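Local coordinates for putative nucleotide sugar epimerase/ dehydratase (Bordetella bronchiseptica, PDB 2Q1S), which binds NADH in a Rossmann fold and probably acts as a nucleotide-sugar epimerase or dehydratase in lipopolysaccharide O-antigen biosynthesis, at residues A[68-73]-A[218-223]; A[210-215]-A[348-353]; A[229-234]-A[363-368]. All coordinates share one frame; numbering follows the deposited sequence.

Interaction 1 (A[68-73]-A[218-223]). With NAI (1,4-dihydronicotinamide adenine dinucleotide), chain B.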
loop_
_atom_site.group_PDB
_atom_site.type_symbol
_atom_site.label_atom_id
_atom_site.label_comp_id
_atom_site.label_asym_id
_atom_site.label_seq_id
_atom_site.Cartn_x
_atom_site.Cartn_y
_atom_site.Cartn_z
ATOM N N SER A 68 -21.541 -1.954 0.594
ATOM C CA SER A 68 -22.004 -0.924 1.526
ATOM C C SER A 68 -23.026 0.017 0.891
ATOM O O SER A 68 -23.029 1.197 1.196
ATOM C CB SER A 68 -20.827 -0.150 2.115
ATOM O OG SER A 68 -20.026 0.424 1.083
ATOM N N ALA A 69 -23.882 -0.546 0.034
ATOM C CA ALA A 69 -24.801 0.218 -0.796
ATOM C C ALA A 69 -26.087 -0.565 -0.950
ATOM O O ALA A 69 -26.167 -1.778 -0.652
ATOM C CB ALA A 69 -24.169 0.469 -2.159
ATOM N N GLU A 70 -27.123 0.156 -1.396
ATOM C CA GLU A 70 -28.437 -0.431 -1.676
ATOM C C GLU A 70 -28.713 -0.253 -3.151
ATOM O O GLU A 70 -28.392 0.794 -3.705
ATOM C CB GLU A 70 -29.547 0.261 -0.869
ATOM C CG GLU A 70 -29.463 0.070 0.640
ATOM C CD GLU A 70 -29.602 -1.388 1.036
ATOM O OE1 GLU A 70 -30.544 -2.035 0.541
ATOM O OE2 GLU A 70 -28.760 -1.899 1.805
ATOM N N LYS A 71 -29.284 -1.291 -3.770
ATOM C CA LYS A 71 -29.671 -1.304 -5.183
ATOM C C LYS A 71 -30.596 -0.138 -5.550
ATOM O O LYS A 71 -30.544 0.344 -6.686
ATOM C CB LYS A 71 -30.316 -2.649 -5.529
ATOM C CG LYS A 71 -30.574 -2.927 -7.006
ATOM N N ILE A 72 -31.418 0.335 -4.607
ATOM C CA ILE A 72 -32.307 1.487 -4.888
ATOM C C ILE A 72 -31.573 2.776 -5.187
ATOM O O ILE A 72 -32.168 3.744 -5.635
ATOM C CB ILE A 72 -33.367 1.754 -3.789
ATOM C CG1 ILE A 72 -32.684 2.072 -2.441
ATOM C CG2 ILE A 72 -34.329 0.596 -3.732
ATOM C CD1 ILE A 72 -33.608 2.860 -1.483
ATOM N N ASN A 73 -30.267 2.777 -4.967
ATOM C CA ASN A 73 -29.444 3.910 -5.346
ATOM C C ASN A 73 -28.834 3.804 -6.737
ATOM O O ASN A 73 -28.081 4.670 -7.149
ATOM C CB ASN A 73 -28.352 4.144 -4.308
ATOM C CG ASN A 73 -28.729 5.179 -3.289
ATOM O OD1 ASN A 73 -29.511 6.074 -3.557
ATOM N ND2 ASN A 73 -28.157 5.071 -2.113
ATOM N N LEU A 218 -28.313 4.975 6.451
ATOM C CA LEU A 218 -27.831 4.198 7.602
ATOM C C LEU A 218 -28.104 2.719 7.354
ATOM O O LEU A 218 -29.193 2.367 6.909
ATOM C CB LEU A 218 -28.511 4.654 8.902
ATOM C CG LEU A 218 -28.290 6.126 9.304
ATOM C CD1 LEU A 218 -29.129 6.465 10.533
ATOM C CD2 LEU A 218 -26.824 6.464 9.590
ATOM N N GLY A 219 -27.092 1.861 7.584
ATOM C CA GLY A 219 -27.313 0.407 7.436
ATOM C C GLY A 219 -27.174 -0.078 5.992
ATOM O O GLY A 219 -27.387 -1.258 5.727
ATOM N N ALA A 220 -26.840 0.802 5.054
ATOM C CA ALA A 220 -26.703 0.377 3.659
ATOM C C ALA A 220 -25.720 -0.795 3.503
ATOM O O ALA A 220 -24.628 -0.786 4.075
ATOM C CB ALA A 220 -26.311 1.542 2.767
ATOM N N GLY A 221 -26.125 -1.807 2.740
ATOM C CA GLY A 221 -25.244 -2.928 2.374
ATOM C C GLY A 221 -25.184 -4.038 3.401
ATOM O O GLY A 221 -26.097 -4.188 4.210
ATOM N N ARG A 222 -24.101 -4.810 3.370
ATOM C CA ARG A 222 -23.931 -5.985 4.234
ATOM C C ARG A 222 -23.363 -5.572 5.581
ATOM O O ARG A 222 -22.736 -4.511 5.667
ATOM C CB ARG A 222 -22.985 -6.984 3.565
ATOM C CG ARG A 222 -23.362 -7.224 2.122
ATOM C CD ARG A 222 -22.550 -8.311 1.432
ATOM N NE ARG A 222 -22.339 -7.860 0.061
ATOM C CZ ARG A 222 -21.315 -8.195 -0.714
ATOM N NH1 ARG A 222 -20.389 -9.050 -0.283
ATOM N NH2 ARG A 222 -21.237 -7.678 -1.928
ATOM N N TRP A 223 -23.579 -6.391 6.616
ATOM C CA TRP A 223 -22.906 -6.224 7.897
ATOM C C TRP A 223 -21.379 -6.275 7.701
ATOM O O TRP A 223 -20.837 -7.261 7.220
ATOM C CB TRP A 223 -23.307 -7.352 8.849
ATOM C CG TRP A 223 -22.664 -7.255 10.166
ATOM C CD1 TRP A 223 -21.676 -8.075 10.677
ATOM C CD2 TRP A 223 -22.963 -6.295 11.187
ATOM N NE1 TRP A 223 -21.363 -7.684 11.963
ATOM C CE2 TRP A 223 -22.152 -6.611 12.312
ATOM C CE3 TRP A 223 -23.861 -5.221 11.278
ATOM C CZ2 TRP A 223 -22.186 -5.857 13.494
ATOM C CZ3 TRP A 223 -23.910 -4.478 12.464
ATOM C CH2 TRP A 223 -23.068 -4.793 13.551
HETATM P PA NAI B . -19.950 4.183 0.182
HETATM O O1A NAI B . -19.588 3.023 1.038
HETATM O O2A NAI B . -21.424 4.647 0.134
HETATM O O5B NAI B . -19.450 4.006 -1.268
HETATM C C5B NAI B . -18.466 3.054 -1.686
HETATM C C4B NAI B . -19.041 2.100 -2.718
HETATM O O4B NAI B . -18.040 1.152 -3.070
HETATM C C3B NAI B . -20.248 1.310 -2.146
HETATM O O3B NAI B . -21.367 1.415 -3.042
HETATM C C2B NAI B . -19.739 -0.124 -2.138
HETATM O O2B NAI B . -20.721 -1.183 -2.358
HETATM C C1B NAI B . -18.722 -0.104 -3.281
HETATM N N9A NAI B . -17.760 -1.193 -3.262
HETATM C C8A NAI B . -17.150 -1.741 -2.166
HETATM N N7A NAI B . -16.300 -2.687 -2.569
HETATM C C5A NAI B . -16.321 -2.773 -3.930
HETATM C C6A NAI B . -15.669 -3.569 -4.978
HETATM N N6A NAI B . -14.766 -4.521 -4.715
HETATM N N1A NAI B . -15.981 -3.340 -6.293
HETATM C C2A NAI B . -16.903 -2.382 -6.582
HETATM N N3A NAI B . -17.549 -1.596 -5.705
HETATM C C4A NAI B . -17.297 -1.738 -4.355
HETATM O O3 NAI B . -19.065 5.376 0.775
HETATM P PN NAI B . -18.867 6.890 0.218
HETATM O O1N NAI B . -18.852 7.809 1.334
HETATM O O2N NAI B . -19.789 7.025 -0.966
HETATM O O5D NAI B . -17.361 6.777 -0.419
HETATM C C5D NAI B . -17.096 7.034 -1.809
HETATM C C4D NAI B . -15.596 7.302 -1.940
HETATM O O4D NAI B . -15.286 8.495 -1.260
HETATM C C3D NAI B . -14.740 6.245 -1.239
HETATM O O3D NAI B . -13.613 5.982 -2.086
HETATM C C2D NAI B . -14.343 6.890 0.053
HETATM O O2D NAI B . -13.096 6.343 0.559
HETATM C C1D NAI B . -14.181 8.330 -0.348
HETATM N N1N NAI B . -14.309 9.261 0.743
HETATM C C2N NAI B . -15.516 9.547 1.333
HETATM C C3N NAI B . -15.607 10.473 2.368
HETATM C C7N NAI B . -16.936 10.792 3.047
HETATM O O7N NAI B . -16.944 11.629 3.934
HETATM N N7N NAI B . -18.035 10.138 2.593
HETATM C C4N NAI B . -14.452 11.184 2.791
HETATM C C5N NAI B . -13.224 10.890 2.130
HETATM C C6N NAI B . -13.197 9.956 1.095
#
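The carboxylate of Glu70 meets the backbone of Gly221 close to its own plane: the N-H of Gly221 reaches OE2 of Glu70 on the anti side, 16° out of the carboxylate plane. With 2.8 Å between Gly221 N and Glu70 OE2 and an N-H...O angle of 177°, the bond is short and straight. The same OE2 also takes a salt bridge from Lys367, so two donors grip one oxygen. A bend at chi2 of Glu70 brings the carboxylate round to Gly221 N. Nearer the backbone, Glu70 CG packs 4.1 Å from Ala220 CB. Beyond the carboxylate the two loops lie backbone on backbone. Ser68 CA comes within 3.9 Å of Gly221 CA, an approach that the missing side chain of Gly221 permits, and Ala69 O is 3.4 Å from Gly221 CA. The amide nitrogen of Ala69 is buried here without a polar partner. Segment 68-73 follows strand 59-63 of the Rossmann fold, the place where dinucleotide enzymes of this family hold the adenosine ribose; Asp64, just upstream, hydrogen-bonds to the same NADH. Ser68 grips the cofactor at two points. Its backbone N donates to the ribose 2'-hydroxyl oxygen O2B, and its OG donates to the phosphate oxygen O1A over 2.6 Å. Held between the backbone N and the carbonyl carbon (chi1 56°), OG is turned to the cofactor while CB points away from residues 218-223. Ala69 CB presses against the ribose, 3.1 Å from O3B. Ser68 O accepts a hydrogen bond from Arg232, and Arg222 NH2 is hydrogen-bonded to Asn65 O.

Interaction 2 (A[210-215]-A[348-353]). With NAI (1,4-dihydronicotinamide adenine dinucleotide), chain B.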
loop_
_atom_site.group_PDB
_atom_site.type_symbol
_atom_site.label_atom_id
_atom_site.label_comp_id
_atom_site.label_asym_id
_atom_site.label_seq_id
_atom_site.Cartn_x
_atom_site.Cartn_y
_atom_site.Cartn_z
ATOM N N ASN A 210 -15.635 14.364 5.284
ATOM C CA ASN A 210 -16.835 14.848 5.945
ATOM C C ASN A 210 -17.942 15.276 4.985
ATOM O O ASN A 210 -18.614 16.312 5.177
ATOM C CB ASN A 210 -16.445 15.924 6.951
ATOM C CG ASN A 210 -15.580 15.348 8.056
ATOM O OD1 ASN A 210 -15.979 14.379 8.719
ATOM N ND2 ASN A 210 -14.439 15.926 8.260
ATOM N N VAL A 211 -18.117 14.453 3.952
ATOM C CA VAL A 211 -19.268 14.578 3.039
ATOM C C VAL A 211 -20.568 14.212 3.763
ATOM O O VAL A 211 -20.604 13.314 4.616
ATOM C CB VAL A 211 -19.103 13.686 1.791
ATOM C CG1 VAL A 211 -20.130 14.097 0.730
ATOM C CG2 VAL A 211 -17.682 13.768 1.228
ATOM N N TYR A 212 -21.647 14.924 3.439
ATOM C CA TYR A 212 -22.944 14.556 4.000
ATOM C C TYR A 212 -24.008 14.944 2.956
ATOM O O TYR A 212 -23.741 15.773 2.066
ATOM C CB TYR A 212 -23.197 15.284 5.336
ATOM C CG TYR A 212 -23.445 16.748 5.120
ATOM C CD1 TYR A 212 -22.379 17.606 4.875
ATOM C CD2 TYR A 212 -24.752 17.257 5.062
ATOM C CE1 TYR A 212 -22.602 18.985 4.633
ATOM C CE2 TYR A 212 -24.998 18.599 4.820
ATOM C CZ TYR A 212 -23.925 19.472 4.604
ATOM O OH TYR A 212 -24.150 20.812 4.355
ATOM N N GLY A 213 -25.171 14.318 3.039
ATOM C CA GLY A 213 -26.286 14.732 2.203
ATOM C C GLY A 213 -27.267 13.621 1.861
ATOM O O GLY A 213 -27.204 12.513 2.409
ATOM N N PRO A 214 -28.199 13.918 0.940
ATOM C CA PRO A 214 -29.129 12.867 0.518
ATOM C C PRO A 214 -28.414 11.649 -0.067
ATOM O O PRO A 214 -27.356 11.796 -0.701
ATOM C CB PRO A 214 -29.973 13.553 -0.568
ATOM C CG PRO A 214 -29.755 15.030 -0.378
ATOM C CD PRO A 214 -28.406 15.199 0.234
ATOM N N GLY A 215 -28.973 10.466 0.155
ATOM C CA GLY A 215 -28.449 9.259 -0.479
ATOM C C GLY A 215 -27.518 8.434 0.396
ATOM O O GLY A 215 -27.209 7.306 0.031
ATOM N N ARG A 348 -30.801 21.245 5.616
ATOM C CA ARG A 348 -32.223 21.249 5.218
ATOM C C ARG A 348 -32.509 20.266 4.099
ATOM O O ARG A 348 -33.451 19.477 4.189
ATOM C CB ARG A 348 -32.680 22.660 4.819
ATOM C CG ARG A 348 -32.894 23.565 5.993
ATOM C CD ARG A 348 -33.306 24.953 5.559
ATOM N NE ARG A 348 -33.275 25.882 6.684
ATOM N N LYS A 349 -31.681 20.291 3.055
ATOM C CA LYS A 349 -31.837 19.372 1.939
ATOM C C LYS A 349 -31.729 17.913 2.385
ATOM O O LYS A 349 -32.500 17.067 1.951
ATOM C CB LYS A 349 -30.836 19.684 0.819
ATOM C CG LYS A 349 -31.265 20.866 -0.036
ATOM C CD LYS A 349 -30.154 21.371 -0.939
ATOM C CE LYS A 349 -30.632 22.497 -1.880
ATOM N NZ LYS A 349 -29.463 23.229 -2.453
ATOM N N THR A 350 -30.739 17.625 3.229
ATOM C CA THR A 350 -30.524 16.276 3.756
ATOM C C THR A 350 -31.663 15.779 4.626
ATOM O O THR A 350 -32.136 14.651 4.446
ATOM C CB THR A 350 -29.191 16.223 4.533
ATOM O OG1 THR A 350 -28.162 16.740 3.699
ATOM C CG2 THR A 350 -28.831 14.782 4.909
ATOM N N ILE A 351 -32.123 16.628 5.539
ATOM C CA ILE A 351 -33.250 16.320 6.420
ATOM C C ILE A 351 -34.527 16.117 5.580
ATOM O O ILE A 351 -35.281 15.169 5.792
ATOM C CB ILE A 351 -33.405 17.434 7.483
ATOM C CG1 ILE A 351 -32.202 17.418 8.449
ATOM C CG2 ILE A 351 -34.776 17.325 8.245
ATOM C CD1 ILE A 351 -31.902 18.763 9.120
ATOM N N GLU A 352 -34.749 16.976 4.583
ATOM C CA GLU A 352 -35.936 16.810 3.732
ATOM C C GLU A 352 -35.924 15.430 3.098
ATOM O O GLU A 352 -36.903 14.703 3.164
ATOM C CB GLU A 352 -36.021 17.912 2.669
ATOM C CG GLU A 352 -36.330 19.269 3.229
ATOM N N TRP A 353 -34.774 15.038 2.533
ATOM C CA TRP A 353 -34.670 13.725 1.903
ATOM C C TRP A 353 -34.850 12.580 2.903
ATOM O O TRP A 353 -35.500 11.572 2.600
ATOM C CB TRP A 353 -33.320 13.586 1.168
ATOM C CG TRP A 353 -33.075 12.194 0.646
ATOM C CD1 TRP A 353 -33.451 11.678 -0.572
ATOM C CD2 TRP A 353 -32.369 11.142 1.325
ATOM N NE1 TRP A 353 -32.998 10.366 -0.689
ATOM C CE2 TRP A 353 -32.374 10.005 0.472
ATOM C CE3 TRP A 353 -31.750 11.048 2.582
ATOM C CZ2 TRP A 353 -31.753 8.781 0.832
ATOM C CZ3 TRP A 353 -31.120 9.816 2.944
ATOM C CH2 TRP A 353 -31.173 8.699 2.076
HETATM P PA NAI B . -19.950 4.183 0.182
HETATM O O1A NAI B . -19.588 3.023 1.038
HETATM O O2A NAI B . -21.424 4.647 0.134
HETATM O O5B NAI B . -19.450 4.006 -1.268
HETATM C C5B NAI B . -18.466 3.054 -1.686
HETATM C C4B NAI B . -19.041 2.100 -2.718
HETATM O O4B NAI B . -18.040 1.152 -3.070
HETATM C C3B NAI B . -20.248 1.310 -2.146
HETATM O O3B NAI B . -21.367 1.415 -3.042
HETATM C C2B NAI B . -19.739 -0.124 -2.138
HETATM O O2B NAI B . -20.721 -1.183 -2.358
HETATM C C1B NAI B . -18.722 -0.104 -3.281
HETATM N N9A NAI B . -17.760 -1.193 -3.262
HETATM C C8A NAI B . -17.150 -1.741 -2.166
HETATM N N7A NAI B . -16.300 -2.687 -2.569
HETATM C C5A NAI B . -16.321 -2.773 -3.930
HETATM C C6A NAI B . -15.669 -3.569 -4.978
HETATM N N6A NAI B . -14.766 -4.521 -4.715
HETATM N N1A NAI B . -15.981 -3.340 -6.293
HETATM C C2A NAI B . -16.903 -2.382 -6.582
HETATM N N3A NAI B . -17.549 -1.596 -5.705
HETATM C C4A NAI B . -17.297 -1.738 -4.355
HETATM O O3 NAI B . -19.065 5.376 0.775
HETATM P PN NAI B . -18.867 6.890 0.218
HETATM O O1N NAI B . -18.852 7.809 1.334
HETATM O O2N NAI B . -19.789 7.025 -0.966
HETATM O O5D NAI B . -17.361 6.777 -0.419
HETATM C C5D NAI B . -17.096 7.034 -1.809
HETATM C C4D NAI B . -15.596 7.302 -1.940
HETATM O O4D NAI B . -15.286 8.495 -1.260
HETATM C C3D NAI B . -14.740 6.245 -1.239
HETATM O O3D NAI B . -13.613 5.982 -2.086
HETATM C C2D NAI B . -14.343 6.890 0.053
HETATM O O2D NAI B . -13.096 6.343 0.559
HETATM C C1D NAI B . -14.181 8.330 -0.348
HETATM N N1N NAI B . -14.309 9.261 0.743
HETATM C C2N NAI B . -15.516 9.547 1.333
HETATM C C3N NAI B . -15.607 10.473 2.368
HETATM C C7N NAI B . -16.936 10.792 3.047
HETATM O O7N NAI B . -16.944 11.629 3.934
HETATM N N7N NAI B . -18.035 10.138 2.593
HETATM C C4N NAI B . -14.452 11.184 2.791
HETATM C C5N NAI B . -13.224 10.890 2.130
HETATM C C6N NAI B . -13.197 9.956 1.095
#
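Trp353 carries CG anti to its backbone N (chi1 173°), which swings the indole off helix 343-356 and lays one face over Pro214 and Gly215. One turn earlier, Thr350 keeps OG1 beside its own N (chi1 -52°) and sends CG2 toward Gly213, 3.6 Å from Gly213 C. Pro214 CB lies over the five-membered ring of Trp353, 3.9 Å from its centroid, and Gly215 CA lies over the six-membered ring at 4.0 Å; both are CH-pi contacts. Between them Gly215 N is 3.2 Å above the indole plane, offset toward the rim. Thr350 OG1 approaches Gly213 CA to 3.1 Å, and Tyr212 CD2 grazes the same oxygen obliquely at 3.7 Å. The helix thus lies against the end of strand 203-212 and the turn after it. On the cofactor side of this strand end, Val211 N donates to the nicotinamide carboxamide oxygen O7N at 3.1 Å. No hydrogen bond joins the two segments; Thr350 OG1 is satisfied within its helix by Gly346 O, so cohesion here rests on van der Waals and CH-pi contact.

Interaction 3 (A[229-234]-A[363-368]). With NAI (1,4-dihydronicotinamide adenine dinucleotide), chain B.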
loop_
_atom_site.group_PDB
_atom_site.type_symbol
_atom_site.label_atom_id
_atom_site.label_comp_id
_atom_site.label_asym_id
_atom_site.label_seq_id
_atom_site.Cartn_x
_atom_site.Cartn_y
_atom_site.Cartn_z
ATOM N N THR A 229 -21.659 0.014 10.638
ATOM C CA THR A 229 -22.406 -0.381 9.446
ATOM C C THR A 229 -23.767 0.330 9.463
ATOM O O THR A 229 -24.255 0.820 8.439
ATOM C CB THR A 229 -22.629 -1.910 9.389
ATOM O OG1 THR A 229 -21.407 -2.574 9.029
ATOM C CG2 THR A 229 -23.717 -2.293 8.359
ATOM N N VAL A 230 -24.359 0.393 10.651
ATOM C CA VAL A 230 -25.622 1.134 10.824
ATOM C C VAL A 230 -25.341 2.642 10.968
ATOM O O VAL A 230 -25.723 3.428 10.107
ATOM C CB VAL A 230 -26.445 0.589 11.988
ATOM C CG1 VAL A 230 -27.695 1.456 12.163
ATOM C CG2 VAL A 230 -26.863 -0.855 11.688
ATOM N N TRP A 231 -24.613 3.003 12.027
ATOM C CA TRP A 231 -24.300 4.382 12.386
ATOM C C TRP A 231 -23.069 4.832 11.624
ATOM O O TRP A 231 -21.976 4.951 12.176
ATOM C CB TRP A 231 -24.104 4.473 13.913
ATOM C CG TRP A 231 -25.238 3.801 14.668
ATOM C CD1 TRP A 231 -25.184 2.655 15.423
ATOM C CD2 TRP A 231 -26.613 4.202 14.649
ATOM N NE1 TRP A 231 -26.453 2.347 15.917
ATOM C CE2 TRP A 231 -27.343 3.287 15.463
ATOM C CE3 TRP A 231 -27.296 5.277 14.062
ATOM C CZ2 TRP A 231 -28.724 3.407 15.668
ATOM C CZ3 TRP A 231 -28.664 5.395 14.262
ATOM C CH2 TRP A 231 -29.364 4.464 15.066
ATOM N N ARG A 232 -23.275 5.114 10.344
ATOM C CA ARG A 232 -22.174 5.316 9.393
ATOM C C ARG A 232 -21.324 6.536 9.665
ATOM O O ARG A 232 -20.097 6.488 9.513
ATOM C CB ARG A 232 -22.714 5.454 7.974
ATOM C CG ARG A 232 -23.258 4.185 7.377
ATOM C CD ARG A 232 -23.920 4.527 6.046
ATOM N NE ARG A 232 -23.079 5.192 5.031
ATOM C CZ ARG A 232 -22.698 4.619 3.892
ATOM N NH1 ARG A 232 -23.003 3.329 3.682
ATOM N NH2 ARG A 232 -22.073 5.322 2.948
ATOM N N ASN A 233 -21.994 7.638 10.000
ATOM C CA ASN A 233 -21.335 8.931 10.153
ATOM C C ASN A 233 -22.225 9.813 11.026
ATOM O O ASN A 233 -23.423 9.546 11.166
ATOM C CB ASN A 233 -21.161 9.563 8.770
ATOM C CG ASN A 233 -19.913 9.067 8.059
ATOM O OD1 ASN A 233 -18.796 9.228 8.565
ATOM N ND2 ASN A 233 -20.082 8.507 6.867
ATOM N N VAL A 234 -21.633 10.862 11.591
ATOM C CA VAL A 234 -22.301 11.682 12.595
ATOM C C VAL A 234 -23.554 12.372 12.040
ATOM O O VAL A 234 -24.592 12.378 12.693
ATOM C CB VAL A 234 -21.339 12.675 13.288
ATOM C CG1 VAL A 234 -20.703 13.654 12.275
ATOM C CG2 VAL A 234 -22.009 13.387 14.476
ATOM N N GLN A 363 -36.247 0.227 7.362
ATOM C CA GLN A 363 -36.273 -1.173 6.927
ATOM C C GLN A 363 -34.857 -1.672 6.601
ATOM O O GLN A 363 -34.504 -2.821 6.894
ATOM C CB GLN A 363 -37.172 -1.333 5.700
ATOM C CG GLN A 363 -37.612 -2.770 5.412
ATOM N N ILE A 364 -34.058 -0.800 5.993
ATOM C CA ILE A 364 -32.667 -1.122 5.684
ATOM C C ILE A 364 -31.852 -1.333 6.969
ATOM O O ILE A 364 -31.161 -2.349 7.109
ATOM C CB ILE A 364 -32.086 -0.046 4.741
ATOM C CG1 ILE A 364 -32.775 -0.191 3.371
ATOM C CG2 ILE A 364 -30.557 -0.145 4.653
ATOM C CD1 ILE A 364 -32.651 0.988 2.431
ATOM N N MET A 365 -31.971 -0.391 7.910
ATOM C CA MET A 365 -31.306 -0.476 9.224
ATOM C C MET A 365 -31.656 -1.742 9.979
ATOM O O MET A 365 -30.794 -2.339 10.615
ATOM C CB MET A 365 -31.674 0.721 10.099
ATOM C CG MET A 365 -31.146 2.059 9.576
ATOM S SD MET A 365 -31.940 3.448 10.445
ATOM C CE MET A 365 -31.066 3.459 12.014
ATOM N N ARG A 366 -32.920 -2.149 9.907
ATOM C CA ARG A 366 -33.402 -3.295 10.683
ATOM C C ARG A 366 -32.809 -4.627 10.238
ATOM O O ARG A 366 -32.857 -5.613 10.974
ATOM C CB ARG A 366 -34.928 -3.342 10.650
ATOM C CG ARG A 366 -35.582 -2.437 11.692
ATOM N N LYS A 367 -32.204 -4.661 9.050
ATOM C CA LYS A 367 -31.645 -5.923 8.599
ATOM C C LYS A 367 -30.472 -6.326 9.499
ATOM O O LYS A 367 -30.106 -7.496 9.554
ATOM C CB LYS A 367 -31.270 -5.886 7.116
ATOM C CG LYS A 367 -29.994 -5.200 6.820
ATOM C CD LYS A 367 -29.606 -5.352 5.351
ATOM C CE LYS A 367 -29.397 -4.013 4.711
ATOM N NZ LYS A 367 -28.822 -4.157 3.339
ATOM N N HIS A 368 -29.899 -5.339 10.195
ATOM C CA HIS A 368 -28.754 -5.541 11.075
ATOM C C HIS A 368 -29.093 -5.671 12.566
ATOM O O HIS A 368 -28.185 -5.729 13.392
ATOM C CB HIS A 368 -27.734 -4.412 10.895
ATOM C CG HIS A 368 -27.362 -4.153 9.468
ATOM N ND1 HIS A 368 -26.621 -5.042 8.714
ATOM C CD2 HIS A 368 -27.596 -3.087 8.667
ATOM C CE1 HIS A 368 -26.431 -4.536 7.504
ATOM N NE2 HIS A 368 -27.034 -3.361 7.445
HETATM P PA NAI B . -19.950 4.183 0.182
HETATM O O1A NAI B . -19.588 3.023 1.038
HETATM O O2A NAI B . -21.424 4.647 0.134
HETATM O O5B NAI B . -19.450 4.006 -1.268
HETATM C C5B NAI B . -18.466 3.054 -1.686
HETATM C C4B NAI B . -19.041 2.100 -2.718
HETATM O O4B NAI B . -18.040 1.152 -3.070
HETATM C C3B NAI B . -20.248 1.310 -2.146
HETATM O O3B NAI B . -21.367 1.415 -3.042
HETATM C C2B NAI B . -19.739 -0.124 -2.138
HETATM O O2B NAI B . -20.721 -1.183 -2.358
HETATM C C1B NAI B . -18.722 -0.104 -3.281
HETATM N N9A NAI B . -17.760 -1.193 -3.262
HETATM C C8A NAI B . -17.150 -1.741 -2.166
HETATM N N7A NAI B . -16.300 -2.687 -2.569
HETATM C C5A NAI B . -16.321 -2.773 -3.930
HETATM C C6A NAI B . -15.669 -3.569 -4.978
HETATM N N6A NAI B . -14.766 -4.521 -4.715
HETATM N N1A NAI B . -15.981 -3.340 -6.293
HETATM C C2A NAI B . -16.903 -2.382 -6.582
HETATM N N3A NAI B . -17.549 -1.596 -5.705
HETATM C C4A NAI B . -17.297 -1.738 -4.355
HETATM O O3 NAI B . -19.065 5.376 0.775
HETATM P PN NAI B . -18.867 6.890 0.218
HETATM O O1N NAI B . -18.852 7.809 1.334
HETATM O O2N NAI B . -19.789 7.025 -0.966
HETATM O O5D NAI B . -17.361 6.777 -0.419
HETATM C C5D NAI B . -17.096 7.034 -1.809
HETATM C C4D NAI B . -15.596 7.302 -1.940
HETATM O O4D NAI B . -15.286 8.495 -1.260
HETATM C C3D NAI B . -14.740 6.245 -1.239
HETATM O O3D NAI B . -13.613 5.982 -2.086
HETATM C C2D NAI B . -14.343 6.890 0.053
HETATM O O2D NAI B . -13.096 6.343 0.559
HETATM C C1D NAI B . -14.181 8.330 -0.348
HETATM N N1N NAI B . -14.309 9.261 0.743
HETATM C C2N NAI B . -15.516 9.547 1.333
HETATM C C3N NAI B . -15.607 10.473 2.368
HETATM C C7N NAI B . -16.936 10.792 3.047
HETATM O O7N NAI B . -16.944 11.629 3.934
HETATM N N7N NAI B . -18.035 10.138 2.593
HETATM C C4N NAI B . -14.452 11.184 2.791
HETATM C C5N NAI B . -13.224 10.890 2.130
HETATM C C6N NAI B . -13.197 9.956 1.095
#
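The loop that leads from strand 203-212 of the Rossmann fold into helix 234-243 carries a pyrophosphate-binding arginine, and just ahead of it the chain rests on Met365 of helix 358-366 and on His368 beyond it. An inverse gamma turn centred on Trp231, closed by a weak bond from Arg232 N to Val230 O, marks the passage from residues 229-231, which meet helix 358-366 and the residues just after it, to Arg232, which serves the cofactor. Thr229 CG2 is set over one face of the His368 imidazole, 3.7 Å from the ring centroid and 18° off its normal, in a CH-pi contact. The opposite face is occupied by Lys367 CG, so the ring is sandwiched between two aliphatic groups. Its rotation is further fixed by a hydrogen bond between His368 NE2 and Gly219 O; as the partner is a carbonyl, NE2 probably carries the proton. Thr229 OG1, turned away from the imidazole, is bound to Arg224 N. Val230 splits its two methyls between neighbours: CG2 lies 3.7 Å from His368 CB, and CG1, anti to the backbone N, sits 3.9 Å from Met365 CE. That same CG1 is 3.8 Å above the centre of the Trp231 ring. The thioether of Met365 is bent at its last torsion (chi3 77°), which carries CE across to the far rim of the indole, 3.6 Å from Trp231 CH2. Lys241 of helix 234-243 adds a cation-pi contact with this indole. Glu216 makes a salt bridge with Arg232 NE, helping to hold the guanidinium in place, and Arg232 NH2 donates in plane to the phosphate oxygen O2A of NADH, 3.0 Å away with an N-H...O angle of 159°.

In the fold
Interactions 1 and 3 are neighbours in direct polar contact, their centres about 9 Å apart. Interaction 2 has its centre about 16 Å from either and is tied to interaction 1 by a probable hydrogen bond between Asn73 ND2 and Gly215 O. Along the chain interaction 1 closes before interaction 3 opens, while interaction 2 crosses both. Segments 210-215, 218-223 and 229-234 follow one another from the end of strand 203-212 to the start of helix 234-243; their partners lie after strand 59-63 and on successive helices 343-356 and 358-366. One connection thus runs between the nucleotide-binding fold and the C-terminal helices, meeting NADH at its nicotinamide end and its pyrophosphate.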